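Local coordinates for germination-specific N-acetylmuramoyl-L-alanine amidase, Autolysin (Clostridioides difficile, PDB 7RAG), which probably hydrolyses the amide bond between N-acetylmuramic acid and L-alanine in peptidoglycan, using a bound zinc ion, and is partnered here by the lipoprotein GerS, at residues 18-23 with 62-67; 120-125 with 138-143; 145-150 with 194-199. One frame throughout, in Å; residues are numbered along the deposited sequence.

Contact 1: residues 18-23 with 62-67; sequences TIILDA and LVILTR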
loop_
_atom_site.group_PDB
_atom_site.type_symbol
_atom_site.label_atom_id
_atom_site.label_comp_id
_atom_site.label_asym_id
_atom_site.label_seq_id
_atom_site.Cartn_x
_atom_site.Cartn_y
_atom_site.Cartn_z
ATOM N N THR B 18 24.415 -2.745 11.047
ATOM C CA THR B 18 24.906 -2.921 12.397
ATOM C C THR B 18 24.869 -1.559 13.074
ATOM O O THR B 18 25.400 -0.581 12.536
ATOM C CB THR B 18 26.313 -3.525 12.400
ATOM O OG1 THR B 18 26.268 -4.800 11.738
ATOM C CG2 THR B 18 26.816 -3.756 13.834
ATOM N N ILE B 19 24.212 -1.501 14.233
ATOM C CA ILE B 19 23.842 -0.261 14.903
ATOM C C ILE B 19 24.388 -0.281 16.323
ATOM O O ILE B 19 24.193 -1.260 17.051
ATOM C CB ILE B 19 22.317 -0.084 14.905
ATOM C CG1 ILE B 19 21.808 -0.185 13.471
ATOM C CG2 ILE B 19 21.934 1.251 15.503
ATOM C CD1 ILE B 19 20.513 0.510 13.235
ATOM N N ILE B 20 25.067 0.792 16.721
ATOM C CA ILE B 20 25.539 0.931 18.094
ATOM C C ILE B 20 24.482 1.688 18.873
ATOM O O ILE B 20 24.127 2.816 18.502
ATOM C CB ILE B 20 26.889 1.662 18.180
ATOM C CG1 ILE B 20 27.957 0.933 17.375
ATOM C CG2 ILE B 20 27.341 1.724 19.624
ATOM C CD1 ILE B 20 29.069 1.885 16.842
ATOM N N LEU B 21 23.980 1.054 19.945
ATOM C CA LEU B 21 23.115 1.683 20.934
ATOM C C LEU B 21 23.872 1.873 22.245
ATOM O O LEU B 21 24.415 0.909 22.793
ATOM C CB LEU B 21 21.860 0.850 21.176
ATOM C CG LEU B 21 21.086 0.418 19.930
ATOM C CD1 LEU B 21 19.848 -0.404 20.366
ATOM C CD2 LEU B 21 20.703 1.594 19.006
ATOM N N ASP B 22 23.879 3.111 22.747
ATOM C CA ASP B 22 24.628 3.539 23.926
ATOM C C ASP B 22 23.638 4.074 24.952
ATOM O O ASP B 22 23.099 5.173 24.783
ATOM C CB ASP B 22 25.666 4.607 23.540
ATOM C CG ASP B 22 26.320 5.299 24.759
ATOM O OD1 ASP B 22 26.957 4.592 25.590
ATOM O OD2 ASP B 22 26.233 6.562 24.870
ATOM N N ALA B 23 23.385 3.293 25.998
ATOM C CA ALA B 23 22.562 3.742 27.120
ATOM C C ALA B 23 23.428 4.634 27.986
ATOM O O ALA B 23 24.299 4.156 28.710
ATOM C CB ALA B 23 22.027 2.568 27.924
ATOM N N LEU B 62 21.821 -5.929 13.416
ATOM C CA LEU B 62 22.686 -6.384 14.495
ATOM C C LEU B 62 22.971 -5.207 15.402
ATOM O O LEU B 62 23.316 -4.131 14.911
ATOM C CB LEU B 62 23.995 -6.940 13.949
ATOM C CG LEU B 62 24.772 -7.739 14.973
ATOM C CD1 LEU B 62 24.034 -9.036 15.328
ATOM C CD2 LEU B 62 26.136 -8.048 14.430
ATOM N N VAL B 63 22.839 -5.401 16.715
ATOM C CA VAL B 63 23.051 -4.313 17.667
ATOM C C VAL B 63 24.349 -4.554 18.430
ATOM O O VAL B 63 24.612 -5.670 18.896
ATOM C CB VAL B 63 21.867 -4.145 18.631
ATOM C CG1 VAL B 63 22.209 -3.129 19.721
ATOM C CG2 VAL B 63 20.627 -3.705 17.878
ATOM N N ILE B 64 25.177 -3.510 18.496
ATOM C CA ILE B 64 26.327 -3.399 19.385
ATOM C C ILE B 64 25.907 -2.501 20.540
ATOM O O ILE B 64 25.533 -1.340 20.325
ATOM C CB ILE B 64 27.554 -2.794 18.674
ATOM C CG1 ILE B 64 27.991 -3.608 17.448
ATOM C CG2 ILE B 64 28.704 -2.623 19.664
ATOM C CD1 ILE B 64 28.489 -4.993 17.745
ATOM N N LEU B 65 25.998 -3.011 21.762
ATOM C CA LEU B 65 25.668 -2.227 22.941
ATOM C C LEU B 65 26.948 -1.733 23.597
ATOM O O LEU B 65 27.949 -2.452 23.629
ATOM C CB LEU B 65 24.858 -3.072 23.928
ATOM C CG LEU B 65 23.467 -3.525 23.472
ATOM C CD1 LEU B 65 22.905 -4.615 24.414
ATOM C CD2 LEU B 65 22.525 -2.317 23.370
ATOM N N THR B 66 26.934 -0.504 24.106
ATOM C CA THR B 66 28.017 -0.143 25.019
ATOM C C THR B 66 27.792 -0.763 26.392
ATOM O O THR B 66 28.748 -1.162 27.061
ATOM C CB THR B 66 28.174 1.373 25.148
ATOM O OG1 THR B 66 26.924 1.948 25.548
ATOM C CG2 THR B 66 28.637 1.977 23.848
ATOM N N ARG B 67 26.543 -0.845 26.832
ATOM C CA ARG B 67 26.243 -1.488 28.096
ATOM C C ARG B 67 24.925 -2.229 27.981
ATOM O O ARG B 67 23.981 -1.772 27.336
ATOM C CB ARG B 67 26.195 -0.493 29.264
ATOM C CG ARG B 67 25.215 0.629 29.061
ATOM C CD ARG B 67 25.248 1.597 30.215
ATOM N NE ARG B 67 24.217 1.259 31.174
ATOM C CZ ARG B 67 23.198 2.032 31.529
ATOM N NH1 ARG B 67 23.048 3.254 31.034
ATOM N NH2 ARG B 67 22.339 1.562 32.419
HETATM O O HOH W 1 24.492 0.534 25.826
#
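Asp22 and Thr66 meet through a short hydrogen bond, Thr66 OG1 to Asp22 OD1 at 2.6 Å, which uses the carboxylate lone pair directed away from OD2. Thr66 OG1 sits between its own backbone N and carbonyl carbon (chi1 55°), and there it also accepts a hydrogen bond from a water. That water donates to Leu21 O as well and accepts from the backbone N of Ala23 and Arg67, so it bridges the two segments just beyond the last backbone bond of the ladder. Beyond it, Arg67 NH1 donates to Ala23 O at 2.8 Å; the oxygen lies near the guanidinium plane, whereas the nitrogen stands 71° out of the carbonyl plane. Ala23 CB rests over one guanidinium face, 3.3 Å from NH1.

Upstream, 18-23 and 62-65 are parallel neighbours, the two strands of a beta-alpha-beta unit completed by helix 41-58. Four backbone bonds join them, from Ile19 N to Leu62 O at 2.9 Å through to Thr66 N to Leu21 O at 3.2 Å. On one face Leu21 CD1 touches Val63 CG1 at 3.7 Å, the two side chains crossing at about a right angle; on the other, Thr18 CG2 meets Ile64 CG1 at 3.8 Å. In the second shell Arg93 forms a salt bridge with Asp22 OD1 and Ser107 bonds OD2, while Lys42 O and Asp69 O hold the Arg67 guanidinium.

Contact 2: residues 120-125 with 138-143; sequences GAQTFY and CIQEEL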
loop_
_atom_site.group_PDB
_atom_site.type_symbol
_atom_site.label_atom_id
_atom_site.label_comp_id
_atom_site.label_asym_id
_atom_site.label_seq_id
_atom_site.Cartn_x
_atom_site.Cartn_y
_atom_site.Cartn_z
ATOM N N GLY B 120 9.785 17.561 26.553
ATOM C CA GLY B 120 9.901 17.130 25.171
ATOM C C GLY B 120 11.133 16.294 24.879
ATOM O O GLY B 120 12.184 16.462 25.509
ATOM N N ALA B 121 11.012 15.369 23.931
ATOM C CA ALA B 121 12.173 14.669 23.407
ATOM C C ALA B 121 12.924 15.574 22.437
ATOM O O ALA B 121 12.323 16.300 21.635
ATOM C CB ALA B 121 11.753 13.386 22.701
ATOM N N GLN B 122 14.245 15.528 22.520
ATOM C CA GLN B 122 15.107 16.365 21.709
ATOM C C GLN B 122 16.225 15.521 21.116
ATOM O O GLN B 122 16.889 14.780 21.839
ATOM C CB GLN B 122 15.683 17.495 22.556
ATOM C CG GLN B 122 16.708 18.324 21.824
ATOM C CD GLN B 122 16.078 19.188 20.776
ATOM O OE1 GLN B 122 15.202 19.999 21.082
ATOM N NE2 GLN B 122 16.489 19.009 19.524
ATOM N N THR B 123 16.448 15.640 19.812
ATOM C CA THR B 123 17.548 14.950 19.150
ATOM C C THR B 123 18.675 15.925 18.808
ATOM O O THR B 123 18.451 17.109 18.559
ATOM C CB THR B 123 17.057 14.247 17.888
ATOM O OG1 THR B 123 15.750 13.732 18.136
ATOM C CG2 THR B 123 17.957 13.082 17.536
ATOM N N PHE B 124 19.897 15.418 18.829
ATOM C CA PHE B 124 21.079 16.187 18.491
ATOM C C PHE B 124 21.921 15.373 17.522
ATOM O O PHE B 124 21.863 14.137 17.496
ATOM C CB PHE B 124 21.933 16.533 19.721
ATOM C CG PHE B 124 21.172 17.138 20.866
ATOM C CD1 PHE B 124 21.081 18.508 21.009
ATOM C CD2 PHE B 124 20.591 16.338 21.827
ATOM C CE1 PHE B 124 20.402 19.066 22.083
ATOM C CE2 PHE B 124 19.909 16.889 22.890
ATOM C CZ PHE B 124 19.820 18.247 23.024
ATOM N N TYR B 125 22.733 16.084 16.756
ATOM C CA TYR B 125 23.657 15.525 15.785
ATOM C C TYR B 125 24.953 16.315 15.875
ATOM O O TYR B 125 24.934 17.497 16.240
ATOM C CB TYR B 125 23.088 15.604 14.359
ATOM C CG TYR B 125 22.945 17.029 13.838
ATOM C CD1 TYR B 125 23.943 17.605 13.053
ATOM C CD2 TYR B 125 21.816 17.792 14.137
ATOM C CE1 TYR B 125 23.828 18.885 12.588
ATOM C CE2 TYR B 125 21.685 19.079 13.678
ATOM C CZ TYR B 125 22.697 19.622 12.896
ATOM O OH TYR B 125 22.578 20.898 12.421
ATOM N N CYS B 138 14.869 12.538 10.908
ATOM C CA CYS B 138 13.941 11.406 10.830
ATOM C C CYS B 138 13.459 10.989 12.217
ATOM O O CYS B 138 12.255 10.794 12.453
ATOM C CB CYS B 138 14.600 10.217 10.128
ATOM S SG CYS B 138 14.867 10.445 8.361
ATOM N N ILE B 139 14.392 10.876 13.159
ATOM C CA ILE B 139 14.016 10.442 14.496
ATOM C C ILE B 139 13.171 11.505 15.193
ATOM O O ILE B 139 12.199 11.181 15.875
ATOM C CB ILE B 139 15.270 10.071 15.296
ATOM C CG1 ILE B 139 15.863 8.805 14.703
ATOM C CG2 ILE B 139 14.930 9.927 16.749
ATOM C CD1 ILE B 139 17.278 8.572 15.096
ATOM N N GLN B 140 13.512 12.785 15.027
ATOM C CA GLN B 140 12.733 13.839 15.673
ATOM C C GLN B 140 11.312 13.890 15.129
ATOM O O GLN B 140 10.353 14.059 15.895
ATOM C CB GLN B 140 13.416 15.193 15.503
ATOM C CG GLN B 140 12.829 16.281 16.378
ATOM C CD GLN B 140 13.005 16.012 17.855
ATOM O OE1 GLN B 140 14.098 15.675 18.306
ATOM N NE2 GLN B 140 11.928 16.156 18.619
ATOM N N GLU B 141 11.152 13.731 13.813
ATOM C CA GLU B 141 9.815 13.651 13.225
ATOM C C GLU B 141 9.014 12.487 13.810
ATOM O O GLU B 141 7.830 12.640 14.135
ATOM C CB GLU B 141 9.917 13.511 11.706
ATOM C CG GLU B 141 9.800 14.803 10.934
ATOM C CD GLU B 141 10.662 14.788 9.681
ATOM O OE1 GLU B 141 11.076 13.667 9.276
ATOM O OE2 GLU B 141 10.942 15.888 9.124
ATOM N N GLU B 142 9.639 11.307 13.951
ATOM C CA GLU B 142 8.904 10.189 14.548
ATOM C C GLU B 142 8.623 10.412 16.032
ATOM O O GLU B 142 7.572 10.003 16.530
ATOM C CB GLU B 142 9.648 8.879 14.351
ATOM C CG GLU B 142 9.798 8.513 12.914
ATOM C CD GLU B 142 8.506 8.632 12.158
ATOM O OE1 GLU B 142 7.538 7.943 12.534
ATOM O OE2 GLU B 142 8.453 9.431 11.191
ATOM N N LEU B 143 9.545 11.037 16.761
ATOM C CA LEU B 143 9.283 11.313 18.167
ATOM C C LEU B 143 8.075 12.222 18.304
ATOM O O LEU B 143 7.199 11.986 19.148
ATOM C CB LEU B 143 10.511 11.932 18.831
ATOM C CG LEU B 143 11.746 11.048 19.040
ATOM C CD1 LEU B 143 12.932 11.870 19.536
ATOM C CD2 LEU B 143 11.460 9.939 20.018
#
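Strand 122-126 and helix 130-147 are the first two elements of a beta-alpha-beta unit that strand 156-158 completes, and this contact packs the helix against the strand that leads into it. The axes of the short segments 122-125 and 138-143 run antiparallel and approach to 8.3 Å. Between them the polar link is the amide of Gln140, which lies alongside the start of the strand and bonds at both ends. Its NE2 donates to Ala121 O at 3.0 Å with a nearly straight N-H...O angle of 161°; the acceptor lies close to the amide plane, but the donor stands above the plane of the Ala121 carbonyl. Its OE1 receives the hydroxyl of Thr123, OG1 to OE1 being 2.6 Å, and a weak, bent bond from Thr123 N at 2.8 Å. The Gln140 chain leaves the helix with CG anti to the backbone N (chi1 -168°); a kink at chi2 (64°) turns CD back toward the strand, and the Gln140 and Thr123 side chains lie antiparallel as they pass.

Beside this polar group lies an apolar one. Leu143 CD1 packs 3.7 Å from Ala121 CB and equally near Thr123 OG1, with Ile139 CG2 at 4.1 Å from the same hydroxyl. Both Ile139 and Leu143 also touch Ile174 of strand 171-178, and Leu143 reaches Ala200 of helix 191-211. Asn151 supplies a second donor to Ala121 O.

One N-H and the carbonyl oxygen of a buried side-chain amide are thus bonded by the strand and the residue before it; OE1 takes the hydroxyl and, weakly, the backbone N of Thr123, a pattern that distinguishes the two ends of the Gln140 amide and should fix which way round it lies.

Contact 3: residues 145-150 with 194-199; sequences RVVDKT and QEKIAW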
loop_
_atom_site.group_PDB
_atom_site.type_symbol
_atom_site.label_atom_id
_atom_site.label_comp_id
_atom_site.label_asym_id
_atom_site.label_seq_id
_atom_site.Cartn_x
_atom_site.Cartn_y
_atom_site.Cartn_z
ATOM N N ARG B 145 5.563 12.552 15.948
ATOM C CA ARG B 145 4.320 11.956 15.456
ATOM C C ARG B 145 3.817 10.867 16.384
ATOM O O ARG B 145 2.612 10.757 16.618
ATOM C CB ARG B 145 4.501 11.384 14.052
ATOM C CG ARG B 145 3.261 10.678 13.513
ATOM C CD ARG B 145 3.546 9.929 12.203
ATOM N NE ARG B 145 4.568 8.891 12.354
ATOM C CZ ARG B 145 4.317 7.633 12.721
ATOM N NH1 ARG B 145 3.081 7.243 12.974
ATOM N NH2 ARG B 145 5.295 6.752 12.837
ATOM N N VAL B 146 4.724 10.052 16.918
ATOM C CA VAL B 146 4.352 8.892 17.712
ATOM C C VAL B 146 4.171 9.251 19.179
ATOM O O VAL B 146 3.214 8.808 19.816
ATOM C CB VAL B 146 5.421 7.795 17.530
ATOM C CG1 VAL B 146 5.134 6.628 18.433
ATOM C CG2 VAL B 146 5.487 7.354 16.075
ATOM N N VAL B 147 5.072 10.037 19.751
ATOM C CA VAL B 147 5.074 10.207 21.198
ATOM C C VAL B 147 4.257 11.417 21.630
ATOM O O VAL B 147 3.527 11.362 22.621
ATOM C CB VAL B 147 6.527 10.300 21.699
ATOM C CG1 VAL B 147 6.562 10.841 23.117
ATOM C CG2 VAL B 147 7.202 8.933 21.604
ATOM N N ASP B 148 4.378 12.542 20.937
ATOM C CA ASP B 148 3.755 13.763 21.429
ATOM C C ASP B 148 3.641 14.744 20.259
ATOM O O ASP B 148 4.633 15.379 19.886
ATOM C CB ASP B 148 4.586 14.325 22.569
ATOM C CG ASP B 148 4.063 15.628 23.093
ATOM O OD1 ASP B 148 2.889 15.955 22.814
ATOM O OD2 ASP B 148 4.833 16.320 23.794
ATOM N N LYS B 149 2.428 14.888 19.717
ATOM C CA LYS B 149 2.256 15.809 18.602
ATOM C C LYS B 149 2.435 17.252 19.035
ATOM O O LYS B 149 2.649 18.123 18.184
ATOM C CB LYS B 149 0.889 15.613 17.961
ATOM C CG LYS B 149 0.783 14.314 17.197
ATOM C CD LYS B 149 -0.609 14.129 16.617
ATOM C CE LYS B 149 -0.698 12.796 15.890
ATOM N NZ LYS B 149 0.404 12.679 14.912
ATOM N N THR B 150 2.361 17.511 20.340
ATOM C CA THR B 150 2.591 18.843 20.879
ATOM C C THR B 150 4.022 19.308 20.642
ATOM O O THR B 150 4.266 20.510 20.507
ATOM C CB THR B 150 2.276 18.832 22.374
ATOM O OG1 THR B 150 1.290 19.811 22.670
ATOM C CG2 THR B 150 3.519 19.087 23.215
ATOM N N GLN B 194 8.160 3.972 27.635
ATOM C CA GLN B 194 9.493 3.653 27.144
ATOM C C GLN B 194 9.424 2.881 25.836
ATOM O O GLN B 194 10.208 3.141 24.913
ATOM C CB GLN B 194 10.259 2.865 28.196
ATOM C CG GLN B 194 10.408 3.609 29.516
ATOM C CD GLN B 194 11.019 2.731 30.589
ATOM O OE1 GLN B 194 11.138 1.521 30.408
ATOM N NE2 GLN B 194 11.422 3.336 31.705
ATOM N N GLU B 195 8.482 1.940 25.729
ATOM C CA GLU B 195 8.347 1.192 24.480
ATOM C C GLU B 195 7.894 2.089 23.334
ATOM O O GLU B 195 8.346 1.925 22.196
ATOM C CB GLU B 195 7.390 0.020 24.660
ATOM C CG GLU B 195 7.919 -1.031 25.594
ATOM C CD GLU B 195 6.934 -2.166 25.838
ATOM O OE1 GLU B 195 5.799 -2.117 25.307
ATOM O OE2 GLU B 195 7.304 -3.121 26.556
ATOM N N LYS B 196 6.996 3.034 23.617
ATOM C CA LYS B 196 6.571 3.988 22.594
ATOM C C LYS B 196 7.763 4.776 22.044
ATOM O O LYS B 196 7.907 4.951 20.824
ATOM C CB LYS B 196 5.528 4.921 23.201
ATOM C CG LYS B 196 4.575 5.588 22.234
ATOM C CD LYS B 196 3.234 5.885 22.939
ATOM C CE LYS B 196 2.198 6.496 21.981
ATOM N NZ LYS B 196 0.851 6.649 22.614
ATOM N N ILE B 197 8.633 5.253 22.938
ATOM C CA ILE B 197 9.815 6.003 22.513
ATOM C C ILE B 197 10.729 5.128 21.666
ATOM O O ILE B 197 11.252 5.554 20.626
ATOM C CB ILE B 197 10.567 6.552 23.736
ATOM C CG1 ILE B 197 9.786 7.699 24.360
ATOM C CG2 ILE B 197 12.013 6.948 23.345
ATOM C CD1 ILE B 197 10.313 8.109 25.685
ATOM N N ALA B 198 10.960 3.893 22.117
ATOM C CA ALA B 198 11.790 2.997 21.327
ATOM C C ALA B 198 11.191 2.805 19.941
ATOM O O ALA B 198 11.907 2.842 18.941
ATOM C CB ALA B 198 11.961 1.661 22.045
ATOM N N TRP B 199 9.872 2.628 19.870
ATOM C CA TRP B 199 9.190 2.513 18.589
ATOM C C TRP B 199 9.427 3.743 17.715
ATOM O O TRP B 199 9.730 3.618 16.518
ATOM C CB TRP B 199 7.698 2.310 18.818
ATOM C CG TRP B 199 6.979 2.206 17.555
ATOM C CD1 TRP B 199 6.221 3.169 16.959
ATOM C CD2 TRP B 199 6.990 1.088 16.665
ATOM N NE1 TRP B 199 5.745 2.710 15.763
ATOM C CE2 TRP B 199 6.203 1.434 15.558
ATOM C CE3 TRP B 199 7.582 -0.178 16.706
ATOM C CZ2 TRP B 199 5.992 0.564 14.499
ATOM C CZ3 TRP B 199 7.371 -1.042 15.659
ATOM C CH2 TRP B 199 6.584 -0.670 14.569
#
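Val146 CG1 is anti to its backbone N (chi1 175°), as is CG of Trp199 (chi1 179°), and the two meet with CG1 3.9 Å from Trp199 CD1. Because CG1 lies in the ring plane, the contact is at the edge of the indole and not over its pi face; the side chains cross at about a right angle. Lys196 also has CG anti to its backbone N, and its extended chain crosses Val146: CG lies 4.0 Å from Val146 CG1, and CE comes 3.3 Å from Val146 O. One residue further along each segment, Val147 CG2 touches Ile197 CG1 at 4.0 Å.

No hydrogen bond joins the two segments, which bury 239 Å² between them. Two nearby polar groups are engaged by the lipoprotein: Asp85 of that chain accepts from Trp199 NE1 and forms a salt bridge with Arg145 NH1, and Ile83 of the same chain packs on Val146. Further along, Asp148 OD1 accepts from Thr150 N at 3.0 Å, an Asx turn.

The arrangement is largely apolar helix-to-helix packing between the C-terminal part of helix 130-147, with its wider pi-type turn, and helix 191-211, beside the interface with the lipoprotein.

Overall arrangement
Contacts 1 and 2 lie on one mixed sheet, where strand 18-23 is separated from strand 122-126 by strands 104-111 and 171-178; their centres are about 18 Å apart. Contact 3 continues from contact 2 along helix 130-147, with about 10 Å between centres, and its centre is about 20 Å from that of contact 1. The zinc ion, bound by His25, Glu41 and His109, is nearest contact 1: the Asp22 side chain is about 8 Å from the metal and about 4 Å from that of His109. The side chain of Gln122 in contact 2 is about 12 Å from zinc and that of Ile197 in contact 3 about 14 Å. Lipoprotein chains reach contacts 1 and 3.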